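Local coordinates for antifreeze protein type II (Clupea harengus, PDB 2PY2), which probably binds ice crystals and checks their growth in herring, as a calcium-dependent antifreeze protein with a C-type lectin fold, at residues 16-21 / 120-125; 6-11 / 125-130. One frame throughout, in Å; residues are numbered along the deposited sequence.

Interaction 1 of 2, residues 16-21 / 120-125; sequences FLFNPL and LHSSIC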
ATOM      1  N   PHE A  16      -5.728  -8.991   5.460  1.00 19.25           N
ATOM      2  CA  PHE A  16      -5.608  -8.107   4.308  1.00 18.58           C
ATOM      3  C   PHE A  16      -6.842  -8.108   3.431  1.00 19.00           C
ATOM      4  O   PHE A  16      -7.576  -9.099   3.362  1.00 18.53           O
ATOM      5  CB  PHE A  16      -4.407  -8.529   3.463  1.00 18.88           C
ATOM      6  CG  PHE A  16      -3.090  -8.366   4.157  1.00 18.89           C
ATOM      7  CD1 PHE A  16      -2.314  -7.228   3.951  1.00 15.00           C
ATOM      8  CD2 PHE A  16      -2.619  -9.351   5.017  1.00 17.98           C
ATOM      9  CE1 PHE A  16      -1.093  -7.078   4.587  1.00 16.19           C
ATOM     10  CE2 PHE A  16      -1.390  -9.211   5.663  1.00 19.45           C
ATOM     11  CZ  PHE A  16      -0.626  -8.074   5.449  1.00 19.08           C
ATOM     12  N   LEU A  17      -7.064  -6.990   2.749  1.00 17.03           N
ATOM     13  CA  LEU A  17      -8.196  -6.873   1.855  1.00 17.47           C
ATOM     14  C   LEU A  17      -7.842  -5.993   0.672  1.00 16.62           C
ATOM     15  O   LEU A  17      -7.214  -4.944   0.829  1.00 15.26           O
ATOM     16  CB  LEU A  17      -9.407  -6.279   2.579  1.00 18.60           C
ATOM     17  CG  LEU A  17     -10.670  -6.140   1.721  1.00 22.74           C
ATOM     18  CD1 LEU A  17     -11.184  -7.523   1.343  1.00 24.41           C
ATOM     19  CD2 LEU A  17     -11.740  -5.387   2.488  1.00 24.54           C
ATOM     20  N   PHE A  18      -8.230  -6.450  -0.514  1.00 15.15           N
ATOM     21  CA  PHE A  18      -8.008  -5.708  -1.743  1.00 16.77           C
ATOM     22  C   PHE A  18      -9.298  -4.945  -2.010  1.00 17.93           C
ATOM     23  O   PHE A  18     -10.376  -5.544  -2.101  1.00 17.18           O
ATOM     24  CB  PHE A  18      -7.720  -6.658  -2.916  1.00 16.37           C
ATOM     25  CG  PHE A  18      -7.621  -5.966  -4.255  1.00 18.25           C
ATOM     26  CD1 PHE A  18      -6.552  -5.118  -4.546  1.00 17.29           C
ATOM     27  CD2 PHE A  18      -8.592  -6.166  -5.229  1.00 18.71           C
ATOM     28  CE1 PHE A  18      -6.455  -4.482  -5.791  1.00 18.33           C
ATOM     29  CE2 PHE A  18      -8.505  -5.536  -6.480  1.00 19.48           C
ATOM     30  CZ  PHE A  18      -7.433  -4.691  -6.760  1.00 17.76           C
ATOM     31  N   ASN A  19      -9.190  -3.624  -2.094  1.00 15.27           N
ATOM     32  CA  ASN A  19     -10.340  -2.771  -2.373  1.00 16.14           C
ATOM     33  C   ASN A  19     -10.211  -2.358  -3.836  1.00 16.57           C
ATOM     34  O   ASN A  19      -9.357  -1.548  -4.184  1.00 15.85           O
ATOM     35  CB  ASN A  19     -10.305  -1.544  -1.456  1.00 16.86           C
ATOM     36  CG  ASN A  19     -11.464  -0.604  -1.688  1.00 18.81           C
ATOM     37  OD1 ASN A  19     -12.376  -0.900  -2.455  1.00 19.71           O
ATOM     38  ND2 ASN A  19     -11.435   0.545  -1.018  1.00 19.25           N
ATOM     39  N   PRO A  20     -11.052  -2.918  -4.724  1.00 16.70           N
ATOM     40  CA  PRO A  20     -10.958  -2.557  -6.140  1.00 16.94           C
ATOM     41  C   PRO A  20     -11.444  -1.155  -6.502  1.00 17.24           C
ATOM     42  O   PRO A  20     -11.139  -0.654  -7.580  1.00 19.82           O
ATOM     43  CB  PRO A  20     -11.768  -3.655  -6.827  1.00 18.02           C
ATOM     44  CG  PRO A  20     -12.843  -3.933  -5.822  1.00 18.00           C
ATOM     45  CD  PRO A  20     -12.085  -3.953  -4.511  1.00 18.03           C
ATOM     46  N   LEU A  21     -12.179  -0.516  -5.600  1.00 18.13           N
ATOM     47  CA  LEU A  21     -12.694   0.824  -5.860  1.00 19.42           C
ATOM     48  C   LEU A  21     -11.565   1.815  -6.156  1.00 18.08           C
ATOM     49  O   LEU A  21     -10.575   1.852  -5.436  1.00 16.48           O
ATOM     50  CB  LEU A  21     -13.505   1.293  -4.656  1.00 22.90           C
ATOM     51  CG  LEU A  21     -14.243   2.626  -4.756  1.00 27.13           C
ATOM     52  CD1 LEU A  21     -15.085   2.680  -6.025  1.00 31.02           C
ATOM     53  CD2 LEU A  21     -15.121   2.782  -3.509  1.00 31.23           C
ATOM     54  N   LEU A 120      -6.297   8.194  -8.830  1.00 11.63           N
ATOM     55  CA  LEU A 120      -7.244   7.167  -8.398  1.00 13.61           C
ATOM     56  C   LEU A 120      -6.690   5.761  -8.628  1.00 14.31           C
ATOM     57  O   LEU A 120      -6.280   5.438  -9.735  1.00 15.69           O
ATOM     58  CB  LEU A 120      -8.566   7.292  -9.171  1.00 15.56           C
ATOM     59  CG  LEU A 120      -9.360   8.601  -9.077  1.00 19.40           C
ATOM     60  CD1 LEU A 120      -9.555   8.970  -7.628  1.00 20.07           C
ATOM     61  CD2 LEU A 120      -8.639   9.721  -9.802  1.00 24.11           C
ATOM     62  N   HIS A 121      -6.669   4.943  -7.578  1.00 11.20           N
ATOM     63  CA  HIS A 121      -6.208   3.561  -7.685  1.00 12.98           C
ATOM     64  C   HIS A 121      -6.923   2.647  -6.704  1.00 14.02           C
ATOM     65  O   HIS A 121      -7.565   3.104  -5.751  1.00 13.81           O
ATOM     66  CB  HIS A 121      -4.703   3.464  -7.424  1.00 12.93           C
ATOM     67  CG  HIS A 121      -3.863   4.052  -8.511  1.00 12.84           C
ATOM     68  ND1 HIS A 121      -3.853   3.550  -9.793  1.00 13.42           N
ATOM     69  CD2 HIS A 121      -2.993   5.088  -8.504  1.00 13.71           C
ATOM     70  CE1 HIS A 121      -3.010   4.251 -10.531  1.00 13.12           C
ATOM     71  NE2 HIS A 121      -2.477   5.192  -9.774  1.00 12.71           N
ATOM     72  N   SER A 122      -6.827   1.347  -6.963  1.00 13.07           N
ATOM     73  CA  SER A 122      -7.396   0.349  -6.082  1.00 12.77           C
ATOM     74  C   SER A 122      -6.464   0.404  -4.880  1.00 12.01           C
ATOM     75  O   SER A 122      -5.480   1.139  -4.906  1.00 11.36           O
ATOM     76  CB  SER A 122      -7.320  -1.027  -6.735  1.00 14.87           C
ATOM     77  OG  SER A 122      -8.036  -1.019  -7.952  1.00 18.34           O
ATOM     78  N   SER A 123      -6.742  -0.364  -3.836  1.00 12.87           N
ATOM     79  CA  SER A 123      -5.868  -0.301  -2.676  1.00 14.29           C
ATOM     80  C   SER A 123      -5.846  -1.566  -1.839  1.00 13.95           C
ATOM     81  O   SER A 123      -6.681  -2.459  -2.002  1.00 14.44           O
ATOM     82  CB  SER A 123      -6.260   0.896  -1.801  1.00 15.57           C
ATOM     83  OG  SER A 123      -7.611   0.801  -1.377  1.00 15.21           O
ATOM     84  N   ILE A 124      -4.864  -1.638  -0.948  1.00 13.85           N
ATOM     85  CA  ILE A 124      -4.713  -2.782  -0.062  1.00 14.16           C
ATOM     86  C   ILE A 124      -4.888  -2.299   1.365  1.00 14.85           C
ATOM     87  O   ILE A 124      -4.181  -1.380   1.789  1.00 12.63           O
ATOM     88  CB  ILE A 124      -3.298  -3.391  -0.138  1.00 15.27           C
ATOM     89  CG1 ILE A 124      -2.849  -3.545  -1.598  1.00 16.64           C
ATOM     90  CG2 ILE A 124      -3.275  -4.716   0.622  1.00 17.25           C
ATOM     91  CD1 ILE A 124      -3.733  -4.428  -2.433  1.00 17.18           C
ATOM     92  N   CYS A 125      -5.813  -2.905   2.105  1.00 14.46           N
ATOM     93  CA  CYS A 125      -6.027  -2.536   3.504  1.00 17.18           C
ATOM     94  C   CYS A 125      -5.528  -3.677   4.387  1.00 16.84           C
ATOM     95  O   CYS A 125      -5.535  -4.843   3.982  1.00 15.50           O
ATOM     96  CB  CYS A 125      -7.513  -2.306   3.829  1.00 22.00           C
ATOM     97  SG  CYS A 125      -8.406  -0.921   3.028  1.00 30.05           S
TER
HETATM   98  O   HOH W   1      -9.335   1.218   0.642  1.00 20.34           O
HETATM   99  O   HOH W   2      -8.836   2.312  -3.435  1.00 14.96           O
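Phe-18 and Ile-124 face each other as a non-hydrogen-bonded pair of two antiparallel strands. CG of Phe-18 stands anti to the backbone N (chi1 174°), and the far end of the ring, CE1 and CZ, meets CB of Ser-122. CD1 of Ile-124 meets the ring at its edge, in the ring plane, 3.6 Å from Phe-18 CD1. The two side chains cross obliquely. CB of Ser-122 lies 3.7 Å from Phe-18 CZ, and N of Pro-20 sits over one ring face toward the rim. Ser-62 of strand 62-64 touches both Phe-18 and Ile-124.

The other face of the sheet carries Leu-17, Asn-19, Ser-123 and Cys-125. OG of Ser-123 lies beside CB of Asn-19 at 3.6 Å. One water bridges this hydroxyl to Asn-19 ND2; ND2 donates to the water. A second water bridges the same hydroxyl to the carbonyl of Leu-21, so two waters hold OG. OD1 of Asn-19 takes the N-H of Leu-21 from above its carbonyl plane, which makes an Asx turn where the chain turns a corner at Leu-21. Ser-122 OG donates to Pro-20 O at 3.1 Å, also from above the carbonyl plane.

Two hydrogen-bonded pairs, Leu-17 with Cys-125 and Asn-19 with Ser-123, clamp the backbones. The bond from Cys-125 N to Leu-17 O is 2.8 Å long and nearly straight at 173°. Cys-125 is also joined to Cys-32 of helix 25-33 by a disulfide. This pairing of an N-terminal with a C-terminal strand, tied to a helix by a disulfide, is characteristic of the C-type lectin fold.

Interaction 2 of 2, residues 6-11 / 125-130; sequences TDWKMF and CAKPLK
The backbones stay apart: the CA atoms of Trp-8 and Ala-126 are 8.7 Å apart and those of Met-10 and Leu-129 7.6 Å. No hydrogen bond links 6-11 to 125-130, so the contact is made by side chains of 6-11 packing on side chains and backbone of 125-130. The main pair is Trp-8 with Lys-127. The lysine side chain crosses the indole at about a right angle. Its CE lies over one face of the six-membered ring, 3.7 Å from the ring centroid and only 5° off the normal, a CH-pi contact. CG of Lys-127 comes to 3.7 Å from Trp-8 CZ3. The ammonium NZ follows at 4.4 Å from the same centroid, 19° off the normal, in a cation-pi contact. Beyond CG the lysine chain is extended, and CE and NZ lie over the ring. NZ also donates a hydrogen bond to the backbone O of Glu-35, which holds the charged end beside the indole.

Strands 9-11 and 121-128 belong to one sheet of the C-type lectin fold. Strand 14-20 runs between them and pairs with both. Trp-8 therefore reaches past strand 14-20, touching Leu-17, to meet the C-terminal strand. CA of Ala-126 lies at the edge of the indole, near its plane, 4.1 Å from CZ3. CB of Cys-125 is 4.0 Å from Trp-8 CH2.

A smaller apolar contact lies nearer the C-terminal end of the chain. SD of Met-10 touches CD2 of Leu-129 at 3.8 Å. Both residues also touch Cys-4, whose disulfide partner is Cys-15 of strand 14-20.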
ATOM      1  N   THR A   6     -14.856 -12.240   7.420  1.00 38.06           N
ATOM      2  CA  THR A   6     -15.279 -12.716   6.110  1.00 38.79           C
ATOM      3  C   THR A   6     -14.325 -12.588   4.912  1.00 38.89           C
ATOM      4  O   THR A   6     -13.453 -13.430   4.717  1.00 41.01           O
ATOM      5  CB  THR A   6     -16.632 -12.089   5.737  1.00 39.73           C
ATOM      6  OG1 THR A   6     -17.558 -12.305   6.808  1.00 39.99           O
ATOM      7  CG2 THR A   6     -17.190 -12.730   4.477  1.00 38.86           C
ATOM      8  N   ASP A   7     -14.485 -11.539   4.115  1.00 38.09           N
ATOM      9  CA  ASP A   7     -13.669 -11.361   2.914  1.00 36.34           C
ATOM     10  C   ASP A   7     -12.171 -11.078   3.067  1.00 33.99           C
ATOM     11  O   ASP A   7     -11.468 -10.952   2.067  1.00 33.78           O
ATOM     12  CB  ASP A   7     -14.291 -10.267   2.045  1.00 39.13           C
ATOM     13  CG  ASP A   7     -15.760 -10.518   1.762  1.00 41.02           C
ATOM     14  OD1 ASP A   7     -16.076 -11.554   1.136  1.00 41.97           O
ATOM     15  OD2 ASP A   7     -16.597  -9.681   2.171  1.00 42.64           O
ATOM     16  N   TRP A   8     -11.675 -10.983   4.296  1.00 30.52           N
ATOM     17  CA  TRP A   8     -10.259 -10.696   4.504  1.00 28.84           C
ATOM     18  C   TRP A   8      -9.381 -11.952   4.468  1.00 28.02           C
ATOM     19  O   TRP A   8      -9.858 -13.057   4.722  1.00 27.48           O
ATOM     20  CB  TRP A   8     -10.077  -9.950   5.829  1.00 26.76           C
ATOM     21  CG  TRP A   8     -10.768  -8.607   5.852  1.00 25.64           C
ATOM     22  CD1 TRP A   8     -12.104  -8.368   5.705  1.00 25.41           C
ATOM     23  CD2 TRP A   8     -10.150  -7.321   6.025  1.00 23.86           C
ATOM     24  NE1 TRP A   8     -12.356  -7.018   5.775  1.00 25.29           N
ATOM     25  CE2 TRP A   8     -11.176  -6.352   5.972  1.00 24.12           C
ATOM     26  CE3 TRP A   8      -8.828  -6.897   6.223  1.00 23.19           C
ATOM     27  CZ2 TRP A   8     -10.924  -4.979   6.107  1.00 23.41           C
ATOM     28  CZ3 TRP A   8      -8.574  -5.528   6.359  1.00 22.57           C
ATOM     29  CH2 TRP A   8      -9.620  -4.588   6.300  1.00 22.52           C
ATOM     30  N   LYS A   9      -8.098 -11.774   4.148  1.00 27.14           N
ATOM     31  CA  LYS A   9      -7.146 -12.890   4.064  1.00 26.71           C
ATOM     32  C   LYS A   9      -6.020 -12.731   5.086  1.00 26.37           C
ATOM     33  O   LYS A   9      -5.443 -11.649   5.231  1.00 23.14           O
ATOM     34  CB  LYS A   9      -6.548 -12.974   2.657  1.00 28.61           C
ATOM     35  CG  LYS A   9      -7.567 -13.114   1.533  1.00 32.18           C
ATOM     36  CD  LYS A   9      -8.331 -14.427   1.608  1.00 34.59           C
ATOM     37  CE  LYS A   9      -9.228 -14.612   0.389  1.00 36.37           C
ATOM     38  NZ  LYS A   9     -10.253 -13.535   0.271  1.00 38.74           N
ATOM     39  N   MET A  10      -5.689 -13.816   5.773  1.00 25.61           N
ATOM     40  CA  MET A  10      -4.664 -13.773   6.806  1.00 27.05           C
ATOM     41  C   MET A  10      -3.234 -14.076   6.391  1.00 27.06           C
ATOM     42  O   MET A  10      -2.975 -14.984   5.604  1.00 25.87           O
ATOM     43  CB  MET A  10      -5.045 -14.720   7.942  1.00 31.16           C
ATOM     44  CG  MET A  10      -4.001 -14.840   9.031  1.00 35.21           C
ATOM     45  SD  MET A  10      -4.379 -16.204  10.142  1.00 43.26           S
ATOM     46  CE  MET A  10      -3.432 -17.530   9.377  1.00 41.83           C
ATOM     47  N   PHE A  11      -2.307 -13.307   6.951  1.00 27.50           N
ATOM     48  CA  PHE A  11      -0.886 -13.500   6.706  1.00 28.57           C
ATOM     49  C   PHE A  11      -0.074 -12.887   7.836  1.00 28.88           C
ATOM     50  O   PHE A  11      -0.176 -11.691   8.118  1.00 27.46           O
ATOM     51  CB  PHE A  11      -0.439 -12.866   5.388  1.00 29.04           C
ATOM     52  CG  PHE A  11       1.045 -12.970   5.153  1.00 30.57           C
ATOM     53  CD1 PHE A  11       1.609 -14.151   4.678  1.00 30.24           C
ATOM     54  CD2 PHE A  11       1.886 -11.905   5.468  1.00 30.20           C
ATOM     55  CE1 PHE A  11       2.990 -14.272   4.520  1.00 31.82           C
ATOM     56  CE2 PHE A  11       3.270 -12.017   5.315  1.00 31.42           C
ATOM     57  CZ  PHE A  11       3.821 -13.200   4.842  1.00 30.51           C
ATOM     58  N   CYS A 125      -5.813  -2.905   2.105  1.00 14.46           N
ATOM     59  CA  CYS A 125      -6.027  -2.536   3.504  1.00 17.18           C
ATOM     60  C   CYS A 125      -5.528  -3.677   4.387  1.00 16.84           C
ATOM     61  O   CYS A 125      -5.535  -4.843   3.982  1.00 15.50           O
ATOM     62  CB  CYS A 125      -7.513  -2.306   3.829  1.00 22.00           C
ATOM     63  SG  CYS A 125      -8.406  -0.921   3.028  1.00 30.05           S
ATOM     64  N   ALA A 126      -5.089  -3.345   5.592  1.00 15.21           N
ATOM     65  CA  ALA A 126      -4.616  -4.366   6.519  1.00 17.68           C
ATOM     66  C   ALA A 126      -4.908  -3.956   7.952  1.00 19.04           C
ATOM     67  O   ALA A 126      -5.039  -2.773   8.255  1.00 18.15           O
ATOM     68  CB  ALA A 126      -3.120  -4.599   6.335  1.00 16.02           C
ATOM     69  N   LYS A 127      -5.027  -4.951   8.824  1.00 20.87           N
ATOM     70  CA  LYS A 127      -5.284  -4.721  10.239  1.00 21.62           C
ATOM     71  C   LYS A 127      -4.909  -5.982  11.004  1.00 24.06           C
ATOM     72  O   LYS A 127      -4.944  -7.084  10.456  1.00 21.91           O
ATOM     73  CB  LYS A 127      -6.757  -4.358  10.482  1.00 21.93           C
ATOM     74  CG  LYS A 127      -7.775  -5.392  10.020  1.00 21.90           C
ATOM     75  CD  LYS A 127      -9.197  -4.938  10.335  1.00 22.41           C
ATOM     76  CE  LYS A 127     -10.232  -5.914   9.806  1.00 23.21           C
ATOM     77  NZ  LYS A 127     -11.623  -5.511  10.177  1.00 24.39           N
ATOM     78  N   PRO A 128      -4.512  -5.837  12.276  1.00 27.13           N
ATOM     79  CA  PRO A 128      -4.140  -7.024  13.051  1.00 28.80           C
ATOM     80  C   PRO A 128      -5.267  -8.041  13.226  1.00 30.52           C
ATOM     81  O   PRO A 128      -6.450  -7.695  13.227  1.00 29.53           O
ATOM     82  CB  PRO A 128      -3.660  -6.435  14.380  1.00 29.26           C
ATOM     83  CG  PRO A 128      -4.387  -5.124  14.469  1.00 29.73           C
ATOM     84  CD  PRO A 128      -4.304  -4.608  13.061  1.00 27.12           C
ATOM     85  N   LEU A 129      -4.881  -9.305  13.354  1.00 32.73           N
ATOM     86  CA  LEU A 129      -5.835 -10.388  13.544  1.00 36.12           C
ATOM     87  C   LEU A 129      -6.297 -10.346  14.998  1.00 37.56           C
ATOM     88  O   LEU A 129      -5.471 -10.289  15.909  1.00 37.65           O
ATOM     89  CB  LEU A 129      -5.160 -11.731  13.248  1.00 36.65           C
ATOM     90  CG  LEU A 129      -5.980 -13.010  13.441  1.00 38.37           C
ATOM     91  CD1 LEU A 129      -7.133 -13.049  12.448  1.00 39.02           C
ATOM     92  CD2 LEU A 129      -5.077 -14.218  13.251  1.00 38.39           C
ATOM     93  N   LYS A 130      -7.610 -10.366  15.214  1.00 39.76           N
ATOM     94  CA  LYS A 130      -8.155 -10.326  16.570  1.00 42.47           C
ATOM     95  C   LYS A 130      -8.426 -11.719  17.135  1.00 43.01           C
ATOM     96  O   LYS A 130      -8.375 -12.694  16.357  1.00 43.56           O
ATOM     97  CB  LYS A 130      -9.446  -9.500  16.596  1.00 43.51           C
ATOM     98  CG  LYS A 130      -9.284  -8.034  16.191  1.00 45.84           C
ATOM     99  CD  LYS A 130      -8.373  -7.253  17.144  1.00 47.43           C
ATOM    100  CE  LYS A 130      -6.898  -7.588  16.933  1.00 48.73           C
ATOM    101  NZ  LYS A 130      -6.008  -6.921  17.925  1.00 49.05           N
TER

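How the interactions relate
Interactions 1 and 2 use successive parts of strand 121-128 and share Cys-125. Their centres are about 13 Å apart. Interaction 1 is direct strand pairing, while interaction 2 spans strand 14-20 by side chains. They meet where Phe-16 N lies 2.7 Å from Lys-9 O, a probable hydrogen bond between strands 9-11 and 14-20. Close by, Phe-16 CD1 packs on Ala-126 CB at 3.6 Å. Together they join strand 14-20 to 121-128 directly and segment 6-11 to it through side chains. In interaction 1 the side chain of His-121 is about 11 Å from the calcium ion. No residue of either contact is a calcium ligand.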